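GH26C (Muricauda sp. MAR_2010_75, PDB 6Q78) probably hydrolyses internal beta-1,4-mannosidic linkages of mannans, as a family 26 glycoside hydrolase with a TIM-barrel fold classed as an endo-mannanase. Local coordinates at residues A[99-102]-A[103-106]; A[160-163]-A[164-167]; A[166-170]-A[171-175]; A[239-242]-A[243-246]; A[283-286]-A[287-290]. All blocks are in the same frame, centred on the assembly; numbering follows the deposited sequence.

Contact 1 (A[99-102]-A[103-106])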
loop_
_atom_site.group_PDB
_atom_site.type_symbol
_atom_site.label_atom_id
_atom_site.label_comp_id
_atom_site.label_asym_id
_atom_site.label_seq_id
_atom_site.Cartn_x
_atom_site.Cartn_y
_atom_site.Cartn_z
ATOM N N ASP A 99 -3.636 14.511 -16.914
ATOM C CA ASP A 99 -4.013 13.120 -16.673
ATOM C C ASP A 99 -2.892 12.378 -15.941
ATOM O O ASP A 99 -1.708 12.697 -16.100
ATOM C CB ASP A 99 -4.249 12.427 -18.017
ATOM C CG ASP A 99 -5.513 12.898 -18.714
ATOM O OD1 ASP A 99 -6.397 13.468 -18.032
ATOM O OD2 ASP A 99 -5.613 12.686 -19.937
ATOM N N SER A 100 -3.261 11.353 -15.156
ATOM C CA SER A 100 -2.262 10.462 -14.578
ATOM C C SER A 100 -1.352 9.927 -15.679
ATOM O O SER A 100 -1.772 9.756 -16.837
ATOM C CB SER A 100 -2.968 9.278 -13.885
ATOM O OG SER A 100 -3.603 8.387 -14.812
ATOM N N ASP A 101 -0.082 9.662 -15.334
ATOM C CA ASP A 101 0.810 9.104 -16.345
ATOM C C ASP A 101 0.272 7.792 -16.896
ATOM O O ASP A 101 0.407 7.526 -18.089
ATOM C CB ASP A 101 2.227 8.911 -15.800
ATOM C CG ASP A 101 2.979 10.212 -15.625
ATOM O OD1 ASP A 101 2.519 11.257 -16.136
ATOM O OD2 ASP A 101 4.073 10.198 -15.008
ATOM N N ILE A 102 -0.345 6.949 -16.059
ATOM C CA ILE A 102 -0.869 5.696 -16.592
ATOM C C ILE A 102 -1.960 5.957 -17.620
ATOM O O ILE A 102 -2.053 5.232 -18.615
ATOM C CB ILE A 102 -1.283 4.744 -15.453
ATOM C CG1 ILE A 102 -0.014 4.094 -14.890
ATOM C CG2 ILE A 102 -2.239 3.636 -15.921
ATOM C CD1 ILE A 102 -0.264 3.268 -13.621
ATOM N N LYS A 103 -2.766 7.008 -17.432
ATOM C CA LYS A 103 -3.765 7.352 -18.457
ATOM C C LYS A 103 -3.125 7.987 -19.692
ATOM O O LYS A 103 -3.556 7.716 -20.821
ATOM C CB LYS A 103 -4.828 8.280 -17.868
ATOM C CG LYS A 103 -5.917 8.677 -18.876
ATOM C CD LYS A 103 -7.032 9.411 -18.154
ATOM C CE LYS A 103 -7.870 10.188 -19.127
ATOM N NZ LYS A 103 -8.640 9.288 -19.983
ATOM N N LYS A 104 -2.081 8.815 -19.519
ATOM C CA LYS A 104 -1.356 9.295 -20.701
ATOM C C LYS A 104 -0.872 8.127 -21.543
ATOM O O LYS A 104 -0.855 8.200 -22.779
ATOM C CB LYS A 104 -0.129 10.134 -20.306
ATOM C CG LYS A 104 -0.380 11.436 -19.496
ATOM C CD LYS A 104 0.951 12.175 -19.336
ATOM C CE LYS A 104 0.841 13.472 -18.574
ATOM N NZ LYS A 104 0.747 13.246 -17.089
ATOM N N MET A 105 -0.402 7.070 -20.885
ATOM C CA MET A 105 0.224 5.929 -21.540
ATOM C C MET A 105 -0.809 4.992 -22.150
ATOM O O MET A 105 -0.693 4.621 -23.332
ATOM C CB MET A 105 1.045 5.176 -20.473
ATOM C CG MET A 105 1.887 3.997 -21.006
ATOM S SD MET A 105 3.174 4.512 -22.204
ATOM C CE MET A 105 2.521 3.819 -23.751
ATOM N N THR A 106 -1.826 4.594 -21.360
ATOM C CA THR A 106 -2.734 3.503 -21.717
ATOM C C THR A 106 -4.118 3.963 -22.148
ATOM O O THR A 106 -4.861 3.151 -22.725
ATOM C CB THR A 106 -2.952 2.539 -20.537
ATOM O OG1 THR A 106 -3.819 3.149 -19.547
ATOM C CG2 THR A 106 -1.642 2.114 -19.904
#
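Lys104 and Asp101 lie side by side and close a salt bridge, NZ of Lys104 standing 2.8 Å from OD1 of Asp101, nearly in line with the C-O bond. The same ammonium donates to the backbone O of Asp99 at 2.7 Å, and a further bond, to Asn96 O, fixes its rotation. The Lys104 chain bends only at the last torsion (chi4 78°), which brings NZ between Asp99 O and OD1 of Asp101. Lys103 lays its CE 3.5 Å from OD2 of Asp99 without a salt bridge, since NZ stays 4.6 Å from that oxygen. Ser100 is the N-cap of helix 101-106: its OG accepts from Lys103 N at 3.1 Å, the capping bond, and is also hydrogen-bonded to Asp109 OD1. Among the helix backbone bonds, Lys104 N meets Ser100 O, and Thr106 N meets Ile102 O at 2.8 Å; Thr106 OG1 adds a side-chain donor to Ile102 O at 2.9 Å, from the opposite face of the carbonyl plane. The helix belongs to the beta-alpha-beta unit between strands 81-86 and 112-116, and Met105 leans on helix 390-397. A lysine shared between a carboxylate and two carbonyls probably ties the preceding loop to the first turn of this short helix.

Contact 2 (A[160-163]-A[164-167])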
loop_
_atom_site.group_PDB
_atom_site.type_symbol
_atom_site.label_atom_id
_atom_site.label_comp_id
_atom_site.label_asym_id
_atom_site.label_seq_id
_atom_site.Cartn_x
_atom_site.Cartn_y
_atom_site.Cartn_z
ATOM N N PHE A 160 6.159 8.096 8.615
ATOM C CA PHE A 160 5.945 8.761 9.905
ATOM C C PHE A 160 7.282 9.259 10.445
ATOM O O PHE A 160 8.171 8.470 10.752
ATOM C CB PHE A 160 5.283 7.713 10.806
ATOM C CG PHE A 160 4.994 8.151 12.245
ATOM C CD1 PHE A 160 4.829 9.479 12.585
ATOM C CD2 PHE A 160 4.831 7.184 13.229
ATOM C CE1 PHE A 160 4.536 9.834 13.914
ATOM C CE2 PHE A 160 4.587 7.535 14.542
ATOM C CZ PHE A 160 4.447 8.857 14.888
ATOM N N ARG A 161 7.447 10.574 10.488
ATOM C CA ARG A 161 8.690 11.132 11.012
ATOM C C ARG A 161 8.815 10.794 12.490
ATOM O O ARG A 161 7.839 10.826 13.243
ATOM C CB ARG A 161 8.752 12.647 10.759
ATOM C CG ARG A 161 8.821 12.948 9.267
ATOM C CD ARG A 161 8.723 14.433 8.955
ATOM N NE ARG A 161 8.339 14.602 7.561
ATOM C CZ ARG A 161 9.173 14.616 6.534
ATOM N NH1 ARG A 161 10.478 14.481 6.718
ATOM N NH2 ARG A 161 8.671 14.741 5.292
ATOM N N GLU A 162 10.033 10.488 12.911
ATOM C CA GLU A 162 10.250 9.955 14.237
ATOM C C GLU A 162 9.839 10.986 15.288
ATOM O O GLU A 162 9.912 12.197 15.049
ATOM C CB GLU A 162 11.716 9.532 14.404
ATOM C CG GLU A 162 12.755 10.694 14.447
ATOM C CD GLU A 162 12.766 11.410 15.774
ATOM O OE1 GLU A 162 13.078 12.647 15.805
ATOM O OE2 GLU A 162 12.486 10.737 16.792
ATOM N N PRO A 163 9.421 10.523 16.472
ATOM C CA PRO A 163 8.639 11.388 17.378
ATOM C C PRO A 163 9.436 12.401 18.184
ATOM O O PRO A 163 8.839 13.387 18.658
ATOM C CB PRO A 163 7.955 10.375 18.328
ATOM C CG PRO A 163 8.942 9.230 18.359
ATOM C CD PRO A 163 9.404 9.125 16.909
ATOM N N PHE A 164 10.742 12.209 18.372
ATOM C CA PHE A 164 11.480 13.115 19.248
ATOM C C PHE A 164 11.596 14.504 18.639
ATOM O O PHE A 164 11.432 15.514 19.337
ATOM C CB PHE A 164 12.861 12.544 19.583
ATOM C CG PHE A 164 12.820 11.373 20.517
ATOM C CD1 PHE A 164 12.656 11.573 21.874
ATOM C CD2 PHE A 164 12.944 10.074 20.034
ATOM C CE1 PHE A 164 12.609 10.489 22.756
ATOM C CE2 PHE A 164 12.903 8.994 20.893
ATOM C CZ PHE A 164 12.752 9.196 22.260
ATOM N N GLU A 165 11.932 14.582 17.350
ATOM C CA GLU A 165 12.022 15.878 16.696
ATOM C C GLU A 165 11.077 16.026 15.513
ATOM O O GLU A 165 10.857 17.153 15.048
ATOM C CB GLU A 165 13.468 16.190 16.262
ATOM C CG GLU A 165 14.429 16.393 17.470
ATOM C CD GLU A 165 15.859 16.771 17.079
ATOM O OE1 GLU A 165 16.251 16.617 15.898
ATOM O OE2 GLU A 165 16.604 17.224 17.978
ATOM N N GLY A 166 10.479 14.937 15.032
ATOM C CA GLY A 166 9.480 15.073 13.992
ATOM C C GLY A 166 9.980 15.464 12.621
ATOM O O GLY A 166 9.171 15.876 11.794
ATOM N N GLU A 167 11.269 15.286 12.340
ATOM C CA GLU A 167 11.819 15.740 11.063
ATOM C C GLU A 167 12.139 14.627 10.081
ATOM O O GLU A 167 12.066 14.873 8.872
ATOM C CB GLU A 167 13.091 16.566 11.294
ATOM C CG GLU A 167 12.820 17.813 12.077
ATOM C CD GLU A 167 14.038 18.710 12.170
ATOM O OE1 GLU A 167 13.938 19.893 11.771
ATOM O OE2 GLU A 167 15.095 18.212 12.607
HETATM O O HOH W 1 13.490 13.708 13.429
#
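Glu162 turns its carboxylate onto the two backbone amides that follow Pro163. OE2 accepts from Phe164 N at 2.8 Å, from above the carboxylate plane, and OE1 accepts from Glu165 N at 2.7 Å on the syn side, tilted some 31° out of that plane. CG sits between the backbone N and the carbonyl carbon (chi1 69°), and a second bend at chi2 curls the carboxylate round to these amides. Water 1 donates to OE1 and accepts from Glu167 N, adding a third amide. A backbone bond, Gly166 N to Glu162 O at 2.8 Å, closes the turn, in which Gly166 has a positive phi. This turn lies in the long loop between strand 153-157 of the TIM barrel and helix 176-186. With an alanine here instead of Glu162, the amides of Phe164 and Glu165 would probably lose their acceptors and water 1 its carboxylate partner. Arg161, its chain extended from CG to NE, runs past Gly166 O: NH1 donates to Glu167 O at 2.7 Å, from above the carbonyl plane, with the oxygen near the guanidinium plane. OE2 of Glu162 also lies at the edge of the Phe164 ring, 3.3 Å from CD2, the two planes nearly coplanar; Phe177 meets that ring edge-to-face.

Contact 3 (A[166-170]-A[171-175])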
loop_
_atom_site.group_PDB
_atom_site.type_symbol
_atom_site.label_atom_id
_atom_site.label_comp_id
_atom_site.label_asym_id
_atom_site.label_seq_id
_atom_site.Cartn_x
_atom_site.Cartn_y
_atom_site.Cartn_z
ATOM N N GLY A 166 10.479 14.937 15.032
ATOM C CA GLY A 166 9.480 15.073 13.992
ATOM C C GLY A 166 9.980 15.464 12.621
ATOM O O GLY A 166 9.171 15.876 11.794
ATOM N N GLU A 167 11.269 15.286 12.340
ATOM C CA GLU A 167 11.819 15.740 11.063
ATOM C C GLU A 167 12.139 14.627 10.081
ATOM O O GLU A 167 12.066 14.873 8.872
ATOM C CB GLU A 167 13.091 16.566 11.294
ATOM C CG GLU A 167 12.820 17.813 12.077
ATOM C CD GLU A 167 14.038 18.710 12.170
ATOM O OE1 GLU A 167 13.938 19.893 11.771
ATOM O OE2 GLU A 167 15.095 18.212 12.607
ATOM N N HIS A 168 12.527 13.420 10.545
ATOM C CA HIS A 168 13.066 12.388 9.659
ATOM C C HIS A 168 12.418 11.045 9.936
ATOM O O HIS A 168 12.169 10.689 11.095
ATOM C CB HIS A 168 14.591 12.253 9.862
ATOM C CG HIS A 168 15.340 13.521 9.592
ATOM N ND1 HIS A 168 15.427 14.086 8.334
ATOM C CD2 HIS A 168 16.013 14.347 10.428
ATOM C CE1 HIS A 168 16.135 15.203 8.408
ATOM N NE2 HIS A 168 16.499 15.383 9.664
ATOM N N PHE A 169 12.143 10.302 8.868
ATOM C CA PHE A 169 11.799 8.897 9.011
ATOM C C PHE A 169 12.905 7.953 8.568
ATOM O O PHE A 169 12.915 6.799 9.010
ATOM C CB PHE A 169 10.504 8.533 8.244
ATOM C CG PHE A 169 10.389 9.144 6.889
ATOM C CD1 PHE A 169 11.021 8.564 5.818
ATOM C CD2 PHE A 169 9.665 10.297 6.699
ATOM C CE1 PHE A 169 10.953 9.139 4.578
ATOM C CE2 PHE A 169 9.589 10.885 5.460
ATOM C CZ PHE A 169 10.245 10.315 4.407
ATOM N N TYR A 170 13.863 8.412 7.753
ATOM C CA TYR A 170 14.975 7.564 7.329
ATOM C C TYR A 170 16.042 7.556 8.420
ATOM O O TYR A 170 16.476 8.620 8.892
ATOM C CB TYR A 170 15.585 8.099 6.030
ATOM C CG TYR A 170 14.782 7.794 4.783
ATOM C CD1 TYR A 170 14.210 6.542 4.595
ATOM C CD2 TYR A 170 14.563 8.771 3.812
ATOM C CE1 TYR A 170 13.462 6.242 3.467
ATOM C CE2 TYR A 170 13.815 8.466 2.658
ATOM C CZ TYR A 170 13.284 7.202 2.503
ATOM O OH TYR A 170 12.523 6.899 1.370
ATOM N N THR A 171 16.428 6.351 8.857
ATOM C CA THR A 171 17.374 6.247 9.962
ATOM C C THR A 171 18.720 6.893 9.639
ATOM O O THR A 171 19.410 7.323 10.557
ATOM C CB THR A 171 17.571 4.790 10.333
ATOM O OG1 THR A 171 17.941 4.065 9.155
ATOM C CG2 THR A 171 16.274 4.235 10.882
ATOM N N SER A 172 19.119 6.958 8.361
ATOM C CA SER A 172 20.420 7.555 8.024
ATOM C C SER A 172 20.464 9.044 8.335
ATOM O O SER A 172 21.559 9.621 8.443
ATOM C CB SER A 172 20.695 7.374 6.529
ATOM O OG SER A 172 19.736 8.079 5.756
ATOM N N GLU A 173 19.300 9.677 8.461
ATOM C CA GLU A 173 19.192 11.109 8.696
ATOM C C GLU A 173 18.970 11.468 10.154
ATOM O O GLU A 173 18.999 12.656 10.486
ATOM C CB GLU A 173 18.034 11.702 7.857
ATOM C CG GLU A 173 18.179 11.444 6.360
ATOM C CD GLU A 173 16.926 11.817 5.563
ATOM O OE1 GLU A 173 15.905 12.211 6.167
ATOM O OE2 GLU A 173 16.969 11.713 4.323
ATOM N N MET A 174 18.721 10.507 11.037
ATOM C CA MET A 174 18.477 10.863 12.428
ATOM C C MET A 174 19.675 10.501 13.307
ATOM O O MET A 174 20.658 9.916 12.847
ATOM C CB MET A 174 17.171 10.248 12.932
ATOM C CG MET A 174 17.211 8.761 12.979
ATOM S SD MET A 174 15.585 8.039 13.364
ATOM C CE MET A 174 14.825 8.161 11.877
ATOM N N THR A 175 19.597 10.854 14.591
ATOM C CA THR A 175 20.685 10.532 15.502
ATOM C C THR A 175 20.607 9.075 15.947
ATOM O O THR A 175 19.578 8.402 15.794
ATOM C CB THR A 175 20.645 11.420 16.747
ATOM O OG1 THR A 175 19.529 11.063 17.563
ATOM C CG2 THR A 175 20.479 12.878 16.339
HETATM O O HOH W 2 13.638 11.203 6.375
#
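Glu173 lays its CB over one face of the His168 ring, a CH-pi contact 3.8 Å from the ring centroid. CB of Glu167 lies against the opposite face, each CB near the rim of the ring rather than over its centre. The CG of Glu173 stands anti to the carbonyl carbon (chi1 -57°), which brings the carboxylate back beside the ring: OE1 accepts a weak hydrogen bond from ND1 of His168 at 2.9 Å, bent to 127° at the hydrogen. Water 2 donates to the same OE1 at 2.5 Å and accepts from Tyr170 N. OE2 comes to the edge of the Tyr170 ring, 3.8 Å from CD2, with the carboxylate and ring planes almost perpendicular. A backbone bond from Glu173 N to Tyr170 O, 3.0 Å long, closes the turn, and the CE methyl of Met174 packs 3.4 Å from the same Tyr170 O. At the far end of its ring, Tyr170 OH bonds a TRS molecule, probably from the crystallisation liquor. The whole turn lies in the loop leading from barrel strand 153-157 to helix 176-186; Thr175 is the N-cap of that helix, its OG1 bonded to Gln178 N, and Thr171 OG1 bonds Asp231 O.

Contact 4 (A[239-242]-A[243-246])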
loop_
_atom_site.group_PDB
_atom_site.type_symbol
_atom_site.label_atom_id
_atom_site.label_comp_id
_atom_site.label_asym_id
_atom_site.label_seq_id
_atom_site.Cartn_x
_atom_site.Cartn_y
_atom_site.Cartn_z
ATOM N N PHE A 239 16.152 -2.037 15.426
ATOM C CA PHE A 239 15.846 -1.005 16.400
ATOM C C PHE A 239 14.769 -1.411 17.384
ATOM O O PHE A 239 14.510 -0.658 18.330
ATOM C CB PHE A 239 15.398 0.263 15.655
ATOM C CG PHE A 239 16.323 0.631 14.563
ATOM C CD1 PHE A 239 17.655 0.935 14.866
ATOM C CD2 PHE A 239 15.917 0.596 13.239
ATOM C CE1 PHE A 239 18.542 1.220 13.854
ATOM C CE2 PHE A 239 16.815 0.900 12.242
ATOM C CZ PHE A 239 18.109 1.211 12.544
ATOM N N CYS A 240 14.157 -2.583 17.219
ATOM C CA CYS A 240 13.118 -3.016 18.142
ATOM C C CYS A 240 13.052 -4.535 18.125
ATOM O O CYS A 240 13.472 -5.188 17.158
ATOM C CB CYS A 240 11.741 -2.409 17.788
ATOM S SG CYS A 240 11.145 -2.804 16.120
ATOM N N THR A 241 12.549 -5.098 19.217
ATOM C CA THR A 241 12.332 -6.532 19.264
ATOM C C THR A 241 11.060 -6.919 18.499
ATOM O O THR A 241 10.213 -6.089 18.181
ATOM C CB THR A 241 12.185 -6.994 20.711
ATOM O OG1 THR A 241 10.959 -6.485 21.248
ATOM C CG2 THR A 241 13.379 -6.546 21.583
ATOM N N ILE A 242 10.951 -8.214 18.204
ATOM C CA ILE A 242 9.735 -8.784 17.632
ATOM C C ILE A 242 8.531 -8.415 18.478
ATOM O O ILE A 242 7.498 -7.969 17.967
ATOM C CB ILE A 242 9.888 -10.309 17.539
ATOM C CG1 ILE A 242 10.893 -10.653 16.432
ATOM C CG2 ILE A 242 8.510 -10.972 17.351
ATOM C CD1 ILE A 242 11.376 -12.114 16.471
ATOM N N GLU A 243 8.649 -8.595 19.794
ATOM C CA GLU A 243 7.526 -8.318 20.682
ATOM C C GLU A 243 7.138 -6.843 20.638
ATOM O O GLU A 243 5.948 -6.511 20.681
ATOM C CB GLU A 243 7.866 -8.769 22.106
ATOM C CG GLU A 243 8.004 -10.316 22.244
ATOM C CD GLU A 243 9.402 -10.880 21.925
ATOM O OE1 GLU A 243 9.558 -12.101 22.118
ATOM O OE2 GLU A 243 10.339 -10.149 21.499
ATOM N N GLU A 244 8.122 -5.945 20.551
ATOM C CA GLU A 244 7.807 -4.517 20.473
ATOM C C GLU A 244 7.082 -4.179 19.175
ATOM O O GLU A 244 6.111 -3.415 19.191
ATOM C CB GLU A 244 9.078 -3.682 20.614
ATOM C CG GLU A 244 9.597 -3.581 22.077
ATOM C CD GLU A 244 11.033 -3.087 22.208
ATOM O OE1 GLU A 244 11.777 -3.037 21.214
ATOM O OE2 GLU A 244 11.449 -2.770 23.362
ATOM N N TYR A 245 7.544 -4.715 18.041
ATOM C CA TYR A 245 6.866 -4.421 16.779
ATOM C C TYR A 245 5.431 -4.921 16.815
ATOM O O TYR A 245 4.503 -4.206 16.415
ATOM C CB TYR A 245 7.635 -5.045 15.607
ATOM C CG TYR A 245 7.040 -4.670 14.286
ATOM C CD1 TYR A 245 7.426 -3.485 13.646
ATOM C CD2 TYR A 245 6.052 -5.460 13.692
ATOM C CE1 TYR A 245 6.828 -3.103 12.443
ATOM C CE2 TYR A 245 5.461 -5.086 12.491
ATOM C CZ TYR A 245 5.874 -3.919 11.868
ATOM O OH TYR A 245 5.272 -3.571 10.668
ATOM N N ILE A 246 5.230 -6.140 17.315
ATOM C CA ILE A 246 3.892 -6.716 17.375
ATOM C C ILE A 246 3.012 -5.929 18.336
ATOM O O ILE A 246 1.830 -5.670 18.053
ATOM C CB ILE A 246 3.993 -8.203 17.758
ATOM C CG1 ILE A 246 4.577 -9.005 16.585
ATOM C CG2 ILE A 246 2.622 -8.770 18.146
ATOM C CD1 ILE A 246 4.789 -10.481 16.952
#
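The carboxylate of Glu244 is approached from above its plane by Thr241 N, which donates to OE1 at 3.0 Å in a nearly straight bond, 165° at the hydrogen. CA of Cys240 also touches OE1, 3.4 Å away. The Tyr245 ring meets those of Phe228 and Trp249, outside this contact, and its OH bonds Phe225 O; CB of Tyr245 lies 4.2 Å from SG of Cys240. In return for the bond to OE1, Thr241 OG1 accepts from Glu244 N at 3.0 Å, the reciprocal pair that defines a capping box with Thr241 as N-cap. OG1 is held between the backbone N and the carbonyl carbon (chi1 68°), which aims it at the amide of Glu244. Were Glu244 a leucine, Thr241 N would probably be left without its acceptor and the capping box reduced to a single bond. A second apolar contact joins Ile242 and Ile246, one turn apart and side by side, CG2 to CD1 3.8 Å. The box starts helix 242-259, which follows barrel strand 220-223; helix 176-186 sends Leu183 against Cys240 and Glu244, and the loop residue Arg284 reaches Ile242 and Tyr245.

Contact 5 (A[283-286]-A[287-290])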
loop_
_atom_site.group_PDB
_atom_site.type_symbol
_atom_site.label_atom_id
_atom_site.label_comp_id
_atom_site.label_asym_id
_atom_site.label_seq_id
_atom_site.Cartn_x
_atom_site.Cartn_y
_atom_site.Cartn_z
ATOM N N ALA A 283 7.646 -13.795 10.991
ATOM C CA ALA A 283 8.438 -13.500 12.185
ATOM C C ALA A 283 7.842 -12.373 13.038
ATOM O O ALA A 283 7.737 -12.504 14.269
ATOM C CB ALA A 283 9.897 -13.220 11.812
ATOM N N ARG A 284 7.481 -11.245 12.411
ATOM C CA ARG A 284 6.917 -10.109 13.142
ATOM C C ARG A 284 5.442 -9.889 12.827
ATOM O O ARG A 284 4.933 -8.778 13.018
ATOM C CB ARG A 284 7.733 -8.835 12.877
ATOM C CG ARG A 284 9.140 -8.961 13.425
ATOM C CD ARG A 284 10.074 -7.744 13.174
ATOM N NE ARG A 284 11.332 -8.060 13.839
ATOM C CZ ARG A 284 11.978 -7.294 14.704
ATOM N NH1 ARG A 284 11.538 -6.074 14.977
ATOM N NH2 ARG A 284 13.078 -7.762 15.299
ATOM N N TYR A 285 4.763 -10.922 12.324
ATOM C CA TYR A 285 3.341 -10.821 12.007
ATOM C C TYR A 285 2.525 -10.741 13.291
ATOM O O TYR A 285 2.748 -11.534 14.230
ATOM C CB TYR A 285 2.968 -12.051 11.196
ATOM C CG TYR A 285 1.519 -12.190 10.785
ATOM C CD1 TYR A 285 0.983 -11.418 9.756
ATOM C CD2 TYR A 285 0.700 -13.121 11.410
ATOM C CE1 TYR A 285 -0.357 -11.575 9.374
ATOM C CE2 TYR A 285 -0.627 -13.287 11.046
ATOM C CZ TYR A 285 -1.147 -12.504 10.031
ATOM O OH TYR A 285 -2.471 -12.681 9.637
ATOM N N PRO A 286 1.621 -9.764 13.404
ATOM C CA PRO A 286 0.917 -9.547 14.665
ATOM C C PRO A 286 -0.304 -10.418 14.878
ATOM O O PRO A 286 -0.919 -10.328 15.945
ATOM C CB PRO A 286 0.519 -8.073 14.585
ATOM C CG PRO A 286 0.299 -7.861 13.119
ATOM C CD PRO A 286 1.422 -8.644 12.462
ATOM N N GLY A 287 -0.663 -11.275 13.930
ATOM C CA GLY A 287 -1.787 -12.145 14.185
ATOM C C GLY A 287 -2.915 -11.958 13.208
ATOM O O GLY A 287 -3.141 -10.852 12.724
ATOM N N ASP A 288 -3.663 -13.044 12.969
ATOM C CA ASP A 288 -4.763 -13.001 12.011
ATOM C C ASP A 288 -5.870 -12.044 12.439
ATOM O O ASP A 288 -6.626 -11.572 11.590
ATOM C CB ASP A 288 -5.373 -14.402 11.853
ATOM C CG ASP A 288 -4.455 -15.396 11.137
ATOM O OD1 ASP A 288 -3.481 -14.997 10.473
ATOM O OD2 ASP A 288 -4.745 -16.624 11.243
ATOM N N ASP A 289 -6.019 -11.782 13.741
ATOM C CA ASP A 289 -7.009 -10.804 14.204
ATOM C C ASP A 289 -6.624 -9.357 13.902
ATOM O O ASP A 289 -7.420 -8.448 14.178
ATOM C CB ASP A 289 -7.222 -10.938 15.721
ATOM C CG ASP A 289 -7.861 -12.248 16.101
ATOM O OD1 ASP A 289 -7.778 -12.623 17.285
ATOM O OD2 ASP A 289 -8.437 -12.900 15.210
ATOM N N PHE A 290 -5.450 -9.119 13.336
ATOM C CA PHE A 290 -4.922 -7.771 13.193
ATOM C C PHE A 290 -4.560 -7.399 11.764
ATOM O O PHE A 290 -4.193 -6.248 11.524
ATOM C CB PHE A 290 -3.684 -7.623 14.099
ATOM C CG PHE A 290 -4.011 -7.688 15.548
ATOM C CD1 PHE A 290 -4.535 -6.577 16.201
ATOM C CD2 PHE A 290 -3.878 -8.878 16.254
ATOM C CE1 PHE A 290 -4.889 -6.647 17.545
ATOM C CE2 PHE A 290 -4.206 -8.934 17.604
ATOM C CZ PHE A 290 -4.722 -7.825 18.240
#
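Tyr285 stretches its ring over the chain that follows it and ends on Asp288. Its CG stands opposite the backbone N (chi1 178°), beside the carbonyl carbon, which lays the ring against the peptide of Gly287: Gly287 N lies over one face, 3.4 Å from CD2. The hydroxyl donates to OD1 of Asp288 at 2.7 Å, meeting the anti lone pair, the one turned away from the other carboxylate oxygen. Ring and carboxylate planes are 70° apart, and OD1 lies at the edge of the ring, near its plane. Asp288 has CG anti to the carbonyl carbon (chi1 -70°), a setting that carries OD1 back from the turn to the phenol. The same oxygen forms a salt bridge with Arg327 NH1, and this second donor probably favours the charged carboxylate. Residues 287-290 form a type I beta turn, closed by Phe290 N to Gly287 O at 3.0 Å, in the loop between helix 278-281 and barrel strand 293-298. Gly287 has backbone angles at which a side chain would collide with the carbonyl O of Pro286. At the last position of the turn, Phe290 comes back to Pro286: its CB touches Pro286 CG at 4.1 Å, and its CD2 lies 3.3 Å from Pro286 O, the two side chains running at a slant to each other. Pro286 O also accepts from Gln250 NE2 of helix 242-259, whose Trp249 packs on the proline ring and whose Gln250 and Thr254 meet Phe290. Phe269, from strand 265-269, meets the Tyr285 ring edge-to-face.

All five contacts are local and partly buried, their centres about 17 to 22 Å from that of the chain. Contact 5, the nearest, has no exposed residue among those that touch; contact 1 has one, contacts 2 and 3 two each, and contact 4 three. Contacts 2 and 3 share Gly166 and Glu167 in one loop, joined by Glu162 N to His168 O at 2.8 Å. Contacts 4 and 5 meet where Arg284 NH1 bonds Cys240 O, and Thr171 packs on Phe239 between contacts 3 and 4. Contact 1 stands apart. Contacts 1 and 4 start helices with hydroxyl caps, contact 4 adding a carboxylate on an amide as contact 2 does, contact 1 a salt bridge; in contacts 3 and 5 carboxylates hold an imidazole and a phenol.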